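PDB 6WG5: ectonucleoside triphosphate diphosphohydrolase 4 from Homo sapiens, which belongs to the GDA1/CD39 nucleoside phosphatase family, whose fold is related to that of the actin-like ATPases. Local coordinates for residues A[374-379]-A[461-466]; A[112-115]-A[121-124]; A[422-425]-A[429-432]. One frame throughout, in Å; residues are numbered along the deposited sequence.

In the fold
All three contacts are partly buried and lie away from the chain's centre. Interactions 1 and 2 lie on opposite sides of that centre, about 45 Å apart between centres. Interaction 1 joins two loops that lead into strands 381-385 and 466-468 of one mixed β-sheet, whereas interaction 2 joins the end of helix 107-116 to the loop before strand 127-131 of the other. Interaction 3 is nested in the chain loop that interaction 1 closes, and helix 436-456 packs against both. Chemistry follows place: interaction 1 pairs aromatic edges and two hydroxyls, interaction 2 sets a buried imidazole on a helix-end carbonyl, and the more exposed interaction 3 combines a backbone bond with two waters.

Interaction 1. Residues A[374-379]-A[461-466]; sequences IHFQNS and VNYKSL
The rings of F376 and Y463 meet at their rims: Y463 CE2 lies at the edge of the F376 ring, 4.0 Å from F376 CD1, and the two side chains cross at about a right angle. One face of F376 is taken by its own neighbour, I374 CB standing 3.8 Å above the plane and offset toward the rim. One face of Y463 carries the backbone N of S465, again toward the rim. At the edge of Y463 sit S379 OG and the carbonyl F376 O, the latter 3.6 Å from Y463 CE2. F459 adds an edge-to-face contact to each of the two rings. Both loops feed adjacent parallel strands of one mixed sheet, 381-385 and the outermost 466-468, and a backbone hydrogen bond links S465 with F381, just ahead of strand 466-468. Y463 reaches across because its CG is anti to the backbone N (chi1 -166°), which sends the phenol toward 374-379. There its OH hydrogen-bonds S379 OG at 2.7 Å, and either hydroxyl could be the donor. The Y463 side chain also packs on F453 of helix 436-456 and on F381 of strand 381-385.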
ATOM      1  N   ILE A 374     -17.410  -1.709  -7.938  1.00 35.49           N
ATOM      2  CA  ILE A 374     -16.531  -0.681  -8.485  1.00 28.53           C
ATOM      3  C   ILE A 374     -17.192  -0.099  -9.725  1.00 26.45           C
ATOM      4  O   ILE A 374     -17.632  -0.841 -10.612  1.00 32.44           O
ATOM      5  CB  ILE A 374     -15.143  -1.250  -8.822  1.00 32.75           C
ATOM      6  CG1 ILE A 374     -14.449  -1.757  -7.552  1.00 36.85           C
ATOM      7  CG2 ILE A 374     -14.282  -0.192  -9.510  1.00 28.06           C
ATOM      8  CD1 ILE A 374     -13.165  -2.531  -7.821  1.00 34.72           C
ATOM      9  N   HIS A 375     -17.265   1.231  -9.786  1.00 41.82           N
ATOM     10  CA  HIS A 375     -17.770   1.929 -10.966  1.00 39.40           C
ATOM     11  C   HIS A 375     -16.660   1.923 -12.014  1.00 39.28           C
ATOM     12  O   HIS A 375     -15.926   2.896 -12.205  1.00 41.65           O
ATOM     13  CB  HIS A 375     -18.204   3.342 -10.598  1.00 40.98           C
ATOM     14  CG  HIS A 375     -19.119   3.975 -11.599  1.00 52.71           C
ATOM     15  ND1 HIS A 375     -19.413   5.322 -11.587  1.00 62.29           N
ATOM     16  CD2 HIS A 375     -19.814   3.446 -12.633  1.00 57.15           C
ATOM     17  CE1 HIS A 375     -20.246   5.596 -12.576  1.00 67.09           C
ATOM     18  NE2 HIS A 375     -20.505   4.475 -13.226  1.00 66.03           N
ATOM     19  N   PHE A 376     -16.536   0.787 -12.704  1.00 28.32           N
ATOM     20  CA  PHE A 376     -15.396   0.581 -13.593  1.00 27.32           C
ATOM     21  C   PHE A 376     -15.326   1.652 -14.676  1.00 26.49           C
ATOM     22  O   PHE A 376     -14.239   2.146 -14.997  1.00 28.30           O
ATOM     23  CB  PHE A 376     -15.462  -0.815 -14.220  1.00 24.85           C
ATOM     24  CG  PHE A 376     -15.142  -1.927 -13.258  1.00 27.20           C
ATOM     25  CD1 PHE A 376     -13.896  -2.006 -12.656  1.00 24.13           C
ATOM     26  CD2 PHE A 376     -16.083  -2.898 -12.962  1.00 27.69           C
ATOM     27  CE1 PHE A 376     -13.599  -3.028 -11.773  1.00 26.17           C
ATOM     28  CE2 PHE A 376     -15.792  -3.922 -12.080  1.00 24.06           C
ATOM     29  CZ  PHE A 376     -14.549  -3.987 -11.487  1.00 21.64           C
ATOM     30  N   GLN A 377     -16.470   2.027 -15.249  1.00 38.34           N
ATOM     31  CA  GLN A 377     -16.460   3.013 -16.324  1.00 42.92           C
ATOM     32  C   GLN A 377     -16.003   4.388 -15.848  1.00 43.30           C
ATOM     33  O   GLN A 377     -15.601   5.212 -16.676  1.00 46.30           O
ATOM     34  CB  GLN A 377     -17.848   3.118 -16.965  1.00 49.07           C
ATOM     35  CG  GLN A 377     -18.987   3.405 -15.992  1.00 57.73           C
ATOM     36  CD  GLN A 377     -19.712   2.146 -15.546  1.00 62.15           C
ATOM     37  OE1 GLN A 377     -19.089   1.120 -15.265  1.00 60.13           O
ATOM     38  NE2 GLN A 377     -21.038   2.220 -15.485  1.00 62.36           N
ATOM     39  N   ASN A 378     -16.043   4.652 -14.539  1.00 38.13           N
ATOM     40  CA  ASN A 378     -15.615   5.935 -13.974  1.00 35.05           C
ATOM     41  C   ASN A 378     -14.740   5.663 -12.745  1.00 35.05           C
ATOM     42  O   ASN A 378     -15.152   5.885 -11.606  1.00 34.46           O
ATOM     43  CB  ASN A 378     -16.821   6.806 -13.622  1.00 35.48           C
ATOM     44  CG  ASN A 378     -16.418   8.137 -13.025  1.00 35.94           C
ATOM     45  OD1 ASN A 378     -15.254   8.530 -13.091  1.00 39.25           O
ATOM     46  ND2 ASN A 378     -17.379   8.839 -12.438  1.00 36.95           N
ATOM     47  N   SER A 379     -13.520   5.185 -12.985  1.00 39.97           N
ATOM     48  CA  SER A 379     -12.596   4.868 -11.905  1.00 32.51           C
ATOM     49  C   SER A 379     -11.178   4.849 -12.458  1.00 33.68           C
ATOM     50  O   SER A 379     -10.961   4.885 -13.673  1.00 31.66           O
ATOM     51  CB  SER A 379     -12.942   3.525 -11.256  1.00 34.63           C
ATOM     52  OG  SER A 379     -12.696   2.452 -12.147  1.00 35.64           O
ATOM     53  N   VAL A 461     -11.601  -6.963 -18.845  1.00 38.22           N
ATOM     54  CA  VAL A 461     -10.415  -7.195 -19.665  1.00 36.47           C
ATOM     55  C   VAL A 461     -10.032  -5.923 -20.409  1.00 31.96           C
ATOM     56  O   VAL A 461      -8.846  -5.626 -20.597  1.00 35.44           O
ATOM     57  CB  VAL A 461     -10.656  -8.367 -20.633  1.00 40.95           C
ATOM     58  CG1 VAL A 461      -9.505  -8.495 -21.627  1.00 41.60           C
ATOM     59  CG2 VAL A 461     -10.832  -9.660 -19.852  1.00 46.10           C
ATOM     60  N   ASN A 462     -11.026  -5.154 -20.838  1.00 33.75           N
ATOM     61  CA  ASN A 462     -10.792  -3.911 -21.556  1.00 39.12           C
ATOM     62  C   ASN A 462     -10.513  -2.731 -20.631  1.00 40.25           C
ATOM     63  O   ASN A 462     -10.494  -1.593 -21.108  1.00 40.24           O
ATOM     64  CB  ASN A 462     -11.997  -3.587 -22.441  1.00 46.39           C
ATOM     65  CG  ASN A 462     -13.274  -3.417 -21.643  1.00 57.61           C
ATOM     66  OD1 ASN A 462     -13.624  -4.267 -20.823  1.00 64.17           O
ATOM     67  ND2 ASN A 462     -13.972  -2.311 -21.868  1.00 61.74           N
ATOM     68  N   TYR A 463     -10.296  -2.963 -19.338  1.00 37.98           N
ATOM     69  CA  TYR A 463     -10.070  -1.861 -18.410  1.00 35.68           C
ATOM     70  C   TYR A 463      -8.875  -1.028 -18.859  1.00 32.85           C
ATOM     71  O   TYR A 463      -7.792  -1.560 -19.115  1.00 35.43           O
ATOM     72  CB  TYR A 463      -9.845  -2.399 -16.996  1.00 30.49           C
ATOM     73  CG  TYR A 463      -9.945  -1.342 -15.918  1.00 33.55           C
ATOM     74  CD1 TYR A 463      -8.826  -0.947 -15.197  1.00 32.27           C
ATOM     75  CD2 TYR A 463     -11.160  -0.736 -15.624  1.00 37.36           C
ATOM     76  CE1 TYR A 463      -8.915   0.019 -14.212  1.00 35.04           C
ATOM     77  CE2 TYR A 463     -11.259   0.230 -14.643  1.00 39.12           C
ATOM     78  CZ  TYR A 463     -10.133   0.602 -13.938  1.00 38.66           C
ATOM     79  OH  TYR A 463     -10.227   1.565 -12.960  1.00 36.14           O
ATOM     80  N   LYS A 464      -9.075   0.286 -18.949  1.00 34.09           N
ATOM     81  CA  LYS A 464      -8.068   1.190 -19.487  1.00 38.97           C
ATOM     82  C   LYS A 464      -7.489   2.143 -18.453  1.00 34.58           C
ATOM     83  O   LYS A 464      -6.649   2.975 -18.810  1.00 32.95           O
ATOM     84  CB  LYS A 464      -8.659   2.009 -20.646  1.00 42.95           C
ATOM     85  CG  LYS A 464      -9.090   1.186 -21.855  1.00 51.54           C
ATOM     86  CD  LYS A 464      -7.896   0.559 -22.576  1.00 62.22           C
ATOM     87  CE  LYS A 464      -8.282  -0.717 -23.316  1.00 69.70           C
ATOM     88  NZ  LYS A 464      -7.493  -1.890 -22.831  1.00 70.90           N
ATOM     89  N   SER A 465      -7.895   2.041 -17.186  1.00 32.06           N
ATOM     90  CA  SER A 465      -7.555   3.043 -16.182  1.00 24.82           C
ATOM     91  C   SER A 465      -6.641   2.505 -15.085  1.00 22.86           C
ATOM     92  O   SER A 465      -6.601   3.073 -13.989  1.00 28.17           O
ATOM     93  CB  SER A 465      -8.834   3.611 -15.571  1.00 25.52           C
ATOM     94  OG  SER A 465      -9.707   4.070 -16.585  1.00 31.57           O
ATOM     95  N   LEU A 466      -5.904   1.432 -15.351  1.00 20.22           N
ATOM     96  CA  LEU A 466      -4.887   0.941 -14.428  1.00 20.66           C
ATOM     97  C   LEU A 466      -3.523   1.448 -14.871  1.00 22.64           C
ATOM     98  O   LEU A 466      -3.163   1.330 -16.047  1.00 28.86           O
ATOM     99  CB  LEU A 466      -4.872  -0.588 -14.366  1.00 17.51           C
ATOM    100  CG  LEU A 466      -3.708  -1.178 -13.558  1.00 22.75           C
ATOM    101  CD1 LEU A 466      -3.837  -0.808 -12.088  1.00 26.60           C
ATOM    102  CD2 LEU A 466      -3.616  -2.687 -13.724  1.00 21.83           C
TER

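Interaction 2. Residues A[112-115]-A[121-124]; sequences FAAE and KHKE
H122 meets A114 through a polar and an apolar contact, both made by the far end of its imidazole. The polar one is a weak hydrogen bond from H122 NE2 to A114 O, 3.2 Å long and with an N-H...O angle of 120°, so the hydrogen points well off the oxygen. The carbonyl oxygen lies at the ring edge, near its plane, and also stands 3.3 Å from H122 CE1; it therefore faces the side of the ring between these two atoms. The stronger partner of NE2 is V117 O, just past the end of helix 107-116, and the weak bond to A114 is the lesser branch of a shared donor.

The apolar contact is the approach of A114 CB to H122 CE1 at 3.7 Å, which fits the methyl of A114 against the same part of the ring. F160 joins the packing by touching A114 and meeting the H122 ring with the planes about 50° apart. H122 CG lies anti to the carbonyl carbon (chi1 -68°), and its CB points toward the helix, which together deliver the imidazole to its last turn.

K121 NZ hydrogen-bonds P38 O and V40 O, placing the turn beside strand 40-48, where the chain heads for its parallel neighbour, strand 127-131.

The carbonyls at this helix end, A114 O and V117 O, would be expected to carry some partial negative charge, which probably makes a favourable setting for the N-H of the buried H122. Two acceptors on that one N-H are consistent with a hydrogen residing on NE2.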
ATOM      1  N   PHE A 112      17.836  12.215  15.691  1.00 63.59           N
ATOM      2  CA  PHE A 112      17.906  12.651  14.301  1.00 66.24           C
ATOM      3  C   PHE A 112      16.859  13.721  14.015  1.00 66.79           C
ATOM      4  O   PHE A 112      17.157  14.754  13.403  1.00 68.78           O
ATOM      5  CB  PHE A 112      17.723  11.449  13.375  1.00 66.62           C
ATOM      6  CG  PHE A 112      17.646  11.806  11.919  1.00 63.25           C
ATOM      7  CD1 PHE A 112      18.796  11.909  11.156  1.00 61.78           C
ATOM      8  CD2 PHE A 112      16.423  12.030  11.311  1.00 56.71           C
ATOM      9  CE1 PHE A 112      18.728  12.233   9.815  1.00 55.94           C
ATOM     10  CE2 PHE A 112      16.349  12.355   9.969  1.00 54.81           C
ATOM     11  CZ  PHE A 112      17.504  12.456   9.221  1.00 54.58           C
ATOM     12  N   ALA A 113      15.620  13.489  14.456  1.00 71.29           N
ATOM     13  CA  ALA A 113      14.564  14.474  14.252  1.00 63.91           C
ATOM     14  C   ALA A 113      14.833  15.745  15.047  1.00 62.90           C
ATOM     15  O   ALA A 113      14.651  16.856  14.533  1.00 59.64           O
ATOM     16  CB  ALA A 113      13.212  13.877  14.642  1.00 62.40           C
ATOM     17  N   ALA A 114      15.271  15.604  16.303  1.00 65.99           N
ATOM     18  CA  ALA A 114      15.519  16.772  17.141  1.00 59.62           C
ATOM     19  C   ALA A 114      16.618  17.654  16.566  1.00 61.29           C
ATOM     20  O   ALA A 114      16.620  18.870  16.792  1.00 62.31           O
ATOM     21  CB  ALA A 114      15.883  16.330  18.558  1.00 57.00           C
ATOM     22  N   GLU A 115      17.560  17.067  15.826  1.00 64.69           N
ATOM     23  CA  GLU A 115      18.602  17.862  15.184  1.00 70.47           C
ATOM     24  C   GLU A 115      18.009  18.791  14.131  1.00 68.92           C
ATOM     25  O   GLU A 115      18.307  19.991  14.104  1.00 66.71           O
ATOM     26  CB  GLU A 115      19.650  16.941  14.552  1.00 74.40           C
ATOM     27  CG  GLU A 115      20.907  16.749  15.385  1.00 83.06           C
ATOM     28  CD  GLU A 115      21.946  15.900  14.676  1.00 90.06           C
ATOM     29  OE1 GLU A 115      21.559  15.083  13.811  1.00 88.07           O
ATOM     30  OE2 GLU A 115      23.149  16.056  14.976  1.00 96.30           O
ATOM     31  N   LYS A 121      10.714  24.911  18.084  1.00 66.87           N
ATOM     32  CA  LYS A 121       9.472  24.324  17.598  1.00 60.18           C
ATOM     33  C   LYS A 121       9.196  22.935  18.161  1.00 59.65           C
ATOM     34  O   LYS A 121       8.116  22.389  17.909  1.00 60.11           O
ATOM     35  CB  LYS A 121       9.495  24.254  16.065  1.00 58.46           C
ATOM     36  CG  LYS A 121       9.289  25.597  15.382  1.00 57.88           C
ATOM     37  CD  LYS A 121       7.810  25.901  15.197  1.00 64.07           C
ATOM     38  CE  LYS A 121       7.573  27.365  14.864  1.00 68.78           C
ATOM     39  NZ  LYS A 121       8.318  27.805  13.654  1.00 71.00           N
ATOM     40  N   HIS A 122      10.134  22.353  18.913  1.00 54.66           N
ATOM     41  CA  HIS A 122       9.918  21.020  19.473  1.00 60.16           C
ATOM     42  C   HIS A 122       8.640  20.972  20.301  1.00 65.84           C
ATOM     43  O   HIS A 122       7.840  20.039  20.175  1.00 61.95           O
ATOM     44  CB  HIS A 122      11.120  20.607  20.325  1.00 61.35           C
ATOM     45  CG  HIS A 122      12.367  20.363  19.534  1.00 61.69           C
ATOM     46  ND1 HIS A 122      13.492  19.781  20.079  1.00 59.58           N
ATOM     47  CD2 HIS A 122      12.668  20.618  18.238  1.00 62.43           C
ATOM     48  CE1 HIS A 122      14.431  19.690  19.155  1.00 60.35           C
ATOM     49  NE2 HIS A 122      13.957  20.192  18.029  1.00 62.22           N
ATOM     50  N   LYS A 123       8.433  21.974  21.159  1.00 73.07           N
ATOM     51  CA  LYS A 123       7.261  21.973  22.029  1.00 71.75           C
ATOM     52  C   LYS A 123       5.965  21.942  21.230  1.00 67.92           C
ATOM     53  O   LYS A 123       4.955  21.415  21.710  1.00 63.88           O
ATOM     54  CB  LYS A 123       7.291  23.195  22.950  1.00 72.26           C
ATOM     55  CG  LYS A 123       7.284  24.534  22.221  1.00 71.36           C
ATOM     56  CD  LYS A 123       7.233  25.702  23.201  1.00 75.20           C
ATOM     57  CE  LYS A 123       8.602  26.016  23.786  1.00 81.61           C
ATOM     58  NZ  LYS A 123       9.271  27.145  23.076  1.00 82.10           N
ATOM     59  N   GLU A 124       5.973  22.489  20.016  1.00 69.11           N
ATOM     60  CA  GLU A 124       4.787  22.549  19.171  1.00 65.54           C
ATOM     61  C   GLU A 124       4.786  21.490  18.075  1.00 59.78           C
ATOM     62  O   GLU A 124       3.894  21.503  17.220  1.00 55.08           O
ATOM     63  CB  GLU A 124       4.665  23.940  18.547  1.00 69.05           C
ATOM     64  CG  GLU A 124       4.106  24.986  19.491  1.00 76.95           C
ATOM     65  CD  GLU A 124       4.191  26.386  18.918  1.00 84.94           C
ATOM     66  OE1 GLU A 124       4.628  26.528  17.757  1.00 88.83           O
ATOM     67  OE2 GLU A 124       3.820  27.344  19.632  1.00 88.95           O
TER

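Interaction 3. Residues A[422-425]-A[429-432]; sequences RERF and LYAS
L429 N donates to R424 O, 3.2 Å away, with a nearly straight N-H...O angle of 168° and a C=O...N angle of 152°. This bond, from residue i+5 back to residue i, is consistent with the outer bond of a Schellman-like C-terminal cap and lies where helix 418-427 stops and the chain turns toward helix 436-456. Next to it, water 2 extends the bridging: it donates to F425 O at 3.0 Å and accepts from Y430 N.

Among the side chains, R424 and L429 run alongside each other, pointing the same way, with R424 CD 3.8 Å from L429 CD2. The aliphatic part of R424 also borders the phenol, R424 CB lying 3.8 Å from Y430 OH. Y430 CD2 comes to the edge of the F425 ring, 4.3 Å from F425 CD1, and both aromatic residues touch L439 of helix 436-456, which joins the two helices through this turn.

R424 is extended from CG to NE, and its guanidinium plane stands 58° from the Y430 ring. Water 1 lies at the edge of both groups, in plane with each, accepting from R424 NH1 at 2.8 Å and bonding Y430 OH at 2.8 Å.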
ATOM      1  N   ARG A 422      18.001 -16.864 -20.354  1.00 32.93           N
ATOM      2  CA  ARG A 422      19.202 -16.801 -19.534  1.00 34.93           C
ATOM      3  C   ARG A 422      20.316 -16.042 -20.247  1.00 38.08           C
ATOM      4  O   ARG A 422      21.029 -15.242 -19.629  1.00 42.72           O
ATOM      5  CB  ARG A 422      19.649 -18.220 -19.185  1.00 39.17           C
ATOM      6  CG  ARG A 422      20.700 -18.301 -18.107  1.00 40.90           C
ATOM      7  CD  ARG A 422      20.135 -17.955 -16.748  1.00 39.86           C
ATOM      8  NE  ARG A 422      21.134 -18.175 -15.709  1.00 48.28           N
ATOM      9  CZ  ARG A 422      22.170 -17.372 -15.491  1.00 54.65           C
ATOM     10  NH1 ARG A 422      22.346 -16.289 -16.241  1.00 54.03           N
ATOM     11  NH2 ARG A 422      23.034 -17.653 -14.524  1.00 59.32           N
ATOM     12  N   GLU A 423      20.480 -16.276 -21.549  1.00 42.56           N
ATOM     13  CA  GLU A 423      21.515 -15.571 -22.300  1.00 46.63           C
ATOM     14  C   GLU A 423      21.224 -14.078 -22.363  1.00 51.04           C
ATOM     15  O   GLU A 423      22.133 -13.253 -22.214  1.00 48.66           O
ATOM     16  CB  GLU A 423      21.624 -16.152 -23.709  1.00 50.95           C
ATOM     17  CG  GLU A 423      22.881 -15.735 -24.451  1.00 65.56           C
ATOM     18  CD  GLU A 423      22.692 -15.721 -25.953  1.00 75.21           C
ATOM     19  OE1 GLU A 423      22.939 -14.663 -26.574  1.00 74.24           O
ATOM     20  OE2 GLU A 423      22.288 -16.763 -26.512  1.00 79.61           O
ATOM     21  N   ARG A 424      19.959 -13.712 -22.585  1.00 42.76           N
ATOM     22  CA  ARG A 424      19.588 -12.304 -22.630  1.00 34.77           C
ATOM     23  C   ARG A 424      19.782 -11.637 -21.277  1.00 35.42           C
ATOM     24  O   ARG A 424      20.191 -10.472 -21.206  1.00 36.64           O
ATOM     25  CB  ARG A 424      18.140 -12.170 -23.098  1.00 36.90           C
ATOM     26  CG  ARG A 424      17.970 -12.524 -24.557  1.00 40.43           C
ATOM     27  CD  ARG A 424      16.520 -12.710 -24.951  1.00 39.33           C
ATOM     28  NE  ARG A 424      16.411 -12.942 -26.386  1.00 46.83           N
ATOM     29  CZ  ARG A 424      15.269 -12.966 -27.063  1.00 49.83           C
ATOM     30  NH1 ARG A 424      14.115 -12.769 -26.438  1.00 43.67           N
ATOM     31  NH2 ARG A 424      15.286 -13.186 -28.371  1.00 53.44           N
ATOM     32  N   PHE A 425      19.495 -12.358 -20.191  1.00 36.68           N
ATOM     33  CA  PHE A 425      19.709 -11.799 -18.860  1.00 34.74           C
ATOM     34  C   PHE A 425      21.169 -11.421 -18.652  1.00 35.92           C
ATOM     35  O   PHE A 425      21.470 -10.383 -18.053  1.00 39.22           O
ATOM     36  CB  PHE A 425      19.259 -12.798 -17.794  1.00 37.29           C
ATOM     37  CG  PHE A 425      19.466 -12.313 -16.388  1.00 36.82           C
ATOM     38  CD1 PHE A 425      18.519 -11.517 -15.770  1.00 35.38           C
ATOM     39  CD2 PHE A 425      20.610 -12.651 -15.687  1.00 38.16           C
ATOM     40  CE1 PHE A 425      18.706 -11.068 -14.480  1.00 36.01           C
ATOM     41  CE2 PHE A 425      20.803 -12.207 -14.395  1.00 40.53           C
ATOM     42  CZ  PHE A 425      19.849 -11.413 -13.792  1.00 38.52           C
ATOM     43  N   LEU A 429      19.673  -7.270 -21.048  1.00 33.59           N
ATOM     44  CA  LEU A 429      18.528  -6.824 -21.834  1.00 29.97           C
ATOM     45  C   LEU A 429      17.403  -6.304 -20.952  1.00 32.43           C
ATOM     46  O   LEU A 429      16.620  -5.450 -21.385  1.00 39.76           O
ATOM     47  CB  LEU A 429      18.021  -7.970 -22.707  1.00 30.00           C
ATOM     48  CG  LEU A 429      16.823  -7.661 -23.611  1.00 30.06           C
ATOM     49  CD1 LEU A 429      17.209  -6.678 -24.710  1.00 32.75           C
ATOM     50  CD2 LEU A 429      16.266  -8.946 -24.202  1.00 30.52           C
ATOM     51  N   TYR A 430      17.303  -6.797 -19.725  1.00 31.73           N
ATOM     52  CA  TYR A 430      16.174  -6.498 -18.864  1.00 26.56           C
ATOM     53  C   TYR A 430      16.530  -5.379 -17.890  1.00 29.82           C
ATOM     54  O   TYR A 430      17.662  -4.890 -17.844  1.00 31.21           O
ATOM     55  CB  TYR A 430      15.734  -7.769 -18.137  1.00 25.47           C
ATOM     56  CG  TYR A 430      15.439  -8.902 -19.090  1.00 25.56           C
ATOM     57  CD1 TYR A 430      14.447  -8.779 -20.053  1.00 27.57           C
ATOM     58  CD2 TYR A 430      16.158 -10.088 -19.039  1.00 29.10           C
ATOM     59  CE1 TYR A 430      14.172  -9.803 -20.934  1.00 28.41           C
ATOM     60  CE2 TYR A 430      15.888 -11.123 -19.918  1.00 31.43           C
ATOM     61  CZ  TYR A 430      14.894 -10.974 -20.863  1.00 31.57           C
ATOM     62  OH  TYR A 430      14.619 -11.996 -21.744  1.00 32.91           O
ATOM     63  N   ALA A 431      15.538  -4.958 -17.111  1.00 28.81           N
ATOM     64  CA  ALA A 431      15.745  -3.876 -16.159  1.00 29.85           C
ATOM     65  C   ALA A 431      16.802  -4.269 -15.136  1.00 30.80           C
ATOM     66  O   ALA A 431      16.894  -5.428 -14.725  1.00 28.60           O
ATOM     67  CB  ALA A 431      14.431  -3.533 -15.457  1.00 25.81           C
ATOM     68  N   SER A 432      17.608  -3.288 -14.722  1.00 42.45           N
ATOM     69  CA  SER A 432      18.652  -3.550 -13.738  1.00 48.63           C
ATOM     70  C   SER A 432      18.087  -4.087 -12.430  1.00 49.25           C
ATOM     71  O   SER A 432      18.834  -4.684 -11.645  1.00 49.93           O
ATOM     72  CB  SER A 432      19.458  -2.276 -13.479  1.00 49.82           C
ATOM     73  OG  SER A 432      18.615  -1.218 -13.058  1.00 57.86           O
TER
HETATM   74  O   HOH W   1      13.046 -11.612 -24.080  1.00 51.94           O
HETATM   75  O   HOH W   2      19.282  -8.320 -17.834  1.00 32.20           O